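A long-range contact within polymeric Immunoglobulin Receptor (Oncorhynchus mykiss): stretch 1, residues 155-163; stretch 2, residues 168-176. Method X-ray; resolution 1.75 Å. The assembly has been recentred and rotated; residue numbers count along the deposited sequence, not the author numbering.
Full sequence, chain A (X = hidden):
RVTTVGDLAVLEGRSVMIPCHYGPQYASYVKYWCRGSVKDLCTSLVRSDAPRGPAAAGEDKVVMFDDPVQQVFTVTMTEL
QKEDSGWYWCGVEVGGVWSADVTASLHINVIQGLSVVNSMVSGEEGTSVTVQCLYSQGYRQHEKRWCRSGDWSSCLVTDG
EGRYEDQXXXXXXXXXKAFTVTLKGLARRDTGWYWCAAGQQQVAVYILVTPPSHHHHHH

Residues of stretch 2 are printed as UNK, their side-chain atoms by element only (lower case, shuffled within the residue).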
# COMPACT_ATOMS: atom_id res chain seq x y z
N CYS A 155 -23.12 -11.90 4.73
CA CYS A 155 -22.40 -11.09 3.75
C CYS A 155 -23.33 -10.17 2.97
O CYS A 155 -24.41 -10.57 2.51
CB CYS A 155 -21.61 -11.96 2.76
SG CYS A 155 -20.22 -12.82 3.48
N LEU A 156 -22.90 -8.94 2.82
CA LEU A 156 -23.48 -7.97 1.91
C LEU A 156 -22.54 -7.81 0.72
O LEU A 156 -21.35 -7.54 0.91
CB LEU A 156 -23.68 -6.64 2.63
CG LEU A 156 -24.36 -6.74 3.98
CD1 LEU A 156 -24.46 -5.35 4.54
CD2 LEU A 156 -25.76 -7.35 3.86
N VAL A 157 -23.07 -7.97 -0.49
CA VAL A 157 -22.22 -8.17 -1.66
C VAL A 157 -22.55 -7.11 -2.71
O VAL A 157 -23.72 -6.74 -2.90
CB VAL A 157 -22.39 -9.60 -2.22
CG1 VAL A 157 -21.49 -9.82 -3.42
CG2 VAL A 157 -22.09 -10.62 -1.13
N THR A 158 -21.52 -6.60 -3.37
CA THR A 158 -21.70 -5.58 -4.38
C THR A 158 -22.30 -6.20 -5.64
O THR A 158 -22.10 -7.38 -5.94
CB THR A 158 -20.38 -4.93 -4.77
OG1 THR A 158 -19.47 -5.96 -5.15
CG2 THR A 158 -19.82 -4.12 -3.63
N ASP A 159 -22.95 -5.35 -6.42
CA ASP A 159 -23.56 -5.77 -7.67
C ASP A 159 -22.58 -5.55 -8.81
O ASP A 159 -21.44 -5.14 -8.61
CB ASP A 159 -24.89 -5.04 -7.90
CG ASP A 159 -24.75 -3.53 -8.07
OD1 ASP A 159 -23.64 -3.02 -8.35
OD2 ASP A 159 -25.79 -2.84 -7.92
N GLY A 160 -23.04 -5.80 -10.04
CA GLY A 160 -22.17 -5.63 -11.19
C GLY A 160 -21.63 -4.23 -11.35
O GLY A 160 -20.61 -4.04 -12.03
N GLU A 161 -22.29 -3.23 -10.79
CA GLU A 161 -21.78 -1.87 -10.84
C GLU A 161 -20.90 -1.51 -9.63
O GLU A 161 -20.52 -0.35 -9.49
CB GLU A 161 -22.93 -0.87 -10.92
CG GLU A 161 -23.74 -0.97 -12.20
CD GLU A 161 -24.91 -0.01 -12.22
OE1 GLU A 161 -25.27 0.51 -11.14
OE2 GLU A 161 -25.48 0.23 -13.31
N GLY A 162 -20.59 -2.47 -8.76
CA GLY A 162 -19.77 -2.18 -7.60
C GLY A 162 -20.52 -1.55 -6.43
O GLY A 162 -19.90 -0.86 -5.61
N ARG A 163 -21.82 -1.79 -6.32
CA ARG A 163 -22.66 -1.06 -5.37
C ARG A 163 -23.51 -2.01 -4.55
O ARG A 163 -23.96 -3.05 -5.04
CB ARG A 163 -23.56 -0.03 -6.08
CG ARG A 163 -22.73 1.11 -6.64
CD ARG A 163 -23.50 2.34 -7.08
NE ARG A 163 -22.54 3.38 -7.49
CZ ARG A 163 -22.87 4.52 -8.09
NH1 ARG A 163 -24.14 4.80 -8.35
NH2 ARG A 163 -21.93 5.39 -8.43
N UNK A 168 -28.99 0.36 6.33
CA UNK A 168 -27.92 0.42 7.32
C UNK A 168 -26.52 0.58 6.73
O UNK A 168 -25.63 1.13 7.40
c UNK A 168 -27.93 -0.85 8.15
N UNK A 169 -26.30 0.10 5.51
CA UNK A 169 -24.95 -0.08 4.99
C UNK A 169 -24.93 0.30 3.52
O UNK A 169 -25.83 -0.09 2.77
c UNK A 169 -23.10 -1.74 4.51
c UNK A 169 -24.45 -1.91 6.67
c UNK A 169 -24.48 -1.53 5.18
N UNK A 170 -23.89 1.03 3.11
CA UNK A 170 -23.60 1.23 1.70
C UNK A 170 -22.18 0.74 1.39
O UNK A 170 -21.24 0.97 2.17
o UNK A 170 -23.84 5.25 0.24
c UNK A 170 -23.38 2.96 -0.19
o UNK A 170 -22.76 4.77 -1.62
c UNK A 170 -23.74 2.69 1.30
c UNK A 170 -23.32 4.43 -0.55
N UNK A 171 -22.04 0.02 0.29
CA UNK A 171 -20.72 -0.35 -0.22
C UNK A 171 -20.55 0.29 -1.59
O UNK A 171 -21.46 0.21 -2.43
c UNK A 171 -19.10 -2.19 -0.72
c UNK A 171 -20.96 -4.09 0.96
c UNK A 171 -20.54 -1.87 -0.30
c UNK A 171 -20.91 -2.55 1.02
N UNK A 172 -19.39 0.92 -1.80
CA UNK A 172 -19.03 1.53 -3.07
C UNK A 172 -17.64 1.06 -3.44
O UNK A 172 -16.65 1.43 -2.79
n UNK A 172 -19.31 7.99 -4.80
n UNK A 172 -18.71 5.89 -5.52
n UNK A 172 -18.59 7.68 -6.95
c UNK A 172 -18.99 5.24 -4.24
c UNK A 172 -19.11 3.05 -2.99
c UNK A 172 -18.87 7.19 -5.75
c UNK A 172 -18.79 3.74 -4.31
N UNK A 173 -17.56 0.28 -4.50
CA UNK A 173 -16.32 -0.22 -5.07
C UNK A 173 -15.89 0.71 -6.20
O UNK A 173 -16.68 0.95 -7.12
c UNK A 173 -15.31 -2.30 -6.16
o UNK A 173 -14.22 -1.69 -6.12
o UNK A 173 -15.43 -3.45 -6.65
c UNK A 173 -16.56 -1.63 -5.59
N UNK A 174 -14.69 1.28 -6.10
CA UNK A 174 -14.22 2.16 -7.17
C UNK A 174 -13.72 1.39 -8.38
O UNK A 174 -13.25 2.01 -9.33
o UNK A 174 -10.89 3.14 -5.78
o UNK A 174 -11.51 1.34 -6.76
c UNK A 174 -11.76 2.48 -6.38
c UNK A 174 -13.14 3.13 -6.65
N UNK A 175 -13.81 0.06 -8.36
CA UNK A 175 -13.53 -0.82 -9.48
C UNK A 175 -12.06 -0.88 -9.86
O UNK A 175 -11.72 -1.59 -10.80
c UNK A 175 -14.32 -0.41 -10.73
c UNK A 175 -15.84 -0.37 -10.51
c UNK A 175 -16.52 0.22 -11.75
c UNK A 175 -16.39 -1.76 -10.19
N UNK A 176 -11.20 -0.21 -9.13
CA UNK A 176 -9.78 -0.26 -9.48
C UNK A 176 -8.87 -0.61 -8.30
O UNK A 176 -7.93 -1.39 -8.50
c UNK A 176 -9.37 1.08 -10.08
c UNK A 176 -9.70 2.22 -9.20
o UNK A 176 -7.95 1.07 -10.26
O HOH W 1 -17.67 -4.68 -7.09
O HOH W 2 -19.33 1.59 -7.73

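Position 168 carries a single side-chain carbon, CB, which points sideways and stays clear of stretch 1; one methyl group makes it alanine, A168. At position 169 the strand begins, and the side chain has three carbons, one bearing the other two, with no heteroatom. This fork at CB is that of valine, and V169 points toward stretch 1, where its CG1 lies 3.9 Å from CD1 of L156.

Position 170 has three carbons in a row, the third carrying two oxygens. That is a glutamate, E170, whose CA-to-CB bond points away and whose side chain makes no contact with stretch 1. Position 171 has four carbons, forked at the first, with one arm two carbons long; the branched chain identifies isoleucine. I171 sets out sideways, but its end comes nearer, and of all the residues of stretch 2 it has the largest area covered by stretch 1. Its CD1 reaches 3.5 Å from O of L156 and 4.1 Å from CB of L156, while its CG2 packs 3.6 Å from CG2 of T158, so the two arms of the fork meet different residues.

Three carbons, a nitrogen, and a carbon bearing two further nitrogens extend from position 172, which is therefore arginine. R172 is fully extended, with every chi angle near 180°, and shares a sheet face with R163. Their NH2 atoms approach to 4.3 Å, R163 NH2 lying over one face of the R172 guanidinium. These are like charges, so the approach brings no attraction between charges.

Position 173 bears two carbons, the second with two oxygens: a short carboxylate, hence aspartate. D173 points toward stretch 1, and a water links the two sides, donating to D173 OD2 at 2.6 Å and hydrogen-bonded to T158 OG1 at 2.9 Å. Position 174 has the same composition but points away without touching stretch 1; D174 instead accepts a hydrogen bond at OD1 from the backbone N of position 176, 2.8 Å away. Four carbons forked at the second mark position 175 as leucine. L175 has a positive phi of 69°, and its N donates to D173 OD1 at 2.9 Å; its CD2 comes 4.3 Å from CA of G162. At position 176, one carbon carries an oxygen and another carbon, which gives threonine, T176, beyond reach of stretch 1.

The contact joins a short antiparallel pairing to an apolar patch. R163 and R172 form a non-hydrogen-bonded pair, and beside them D173 N donates to G162 O at 2.8 Å with a nearly straight angle of 168°. The pairing is extended by a CA-H...O contact from R163 CA to I171 O at 3.4 Å. The type I turn from D159 to G162 leads into this pairing, and D159 OD1 accepts from R163 N at 3.0 Å. G162 suits its place: at its backbone angles a CB would jam against the preceding carbonyl and sit 3.1 Å from D173 O. Farther along, L156 and T158 pack against V169 and I171.

Stretch 2, residues 168-176: AVEIRDDLT
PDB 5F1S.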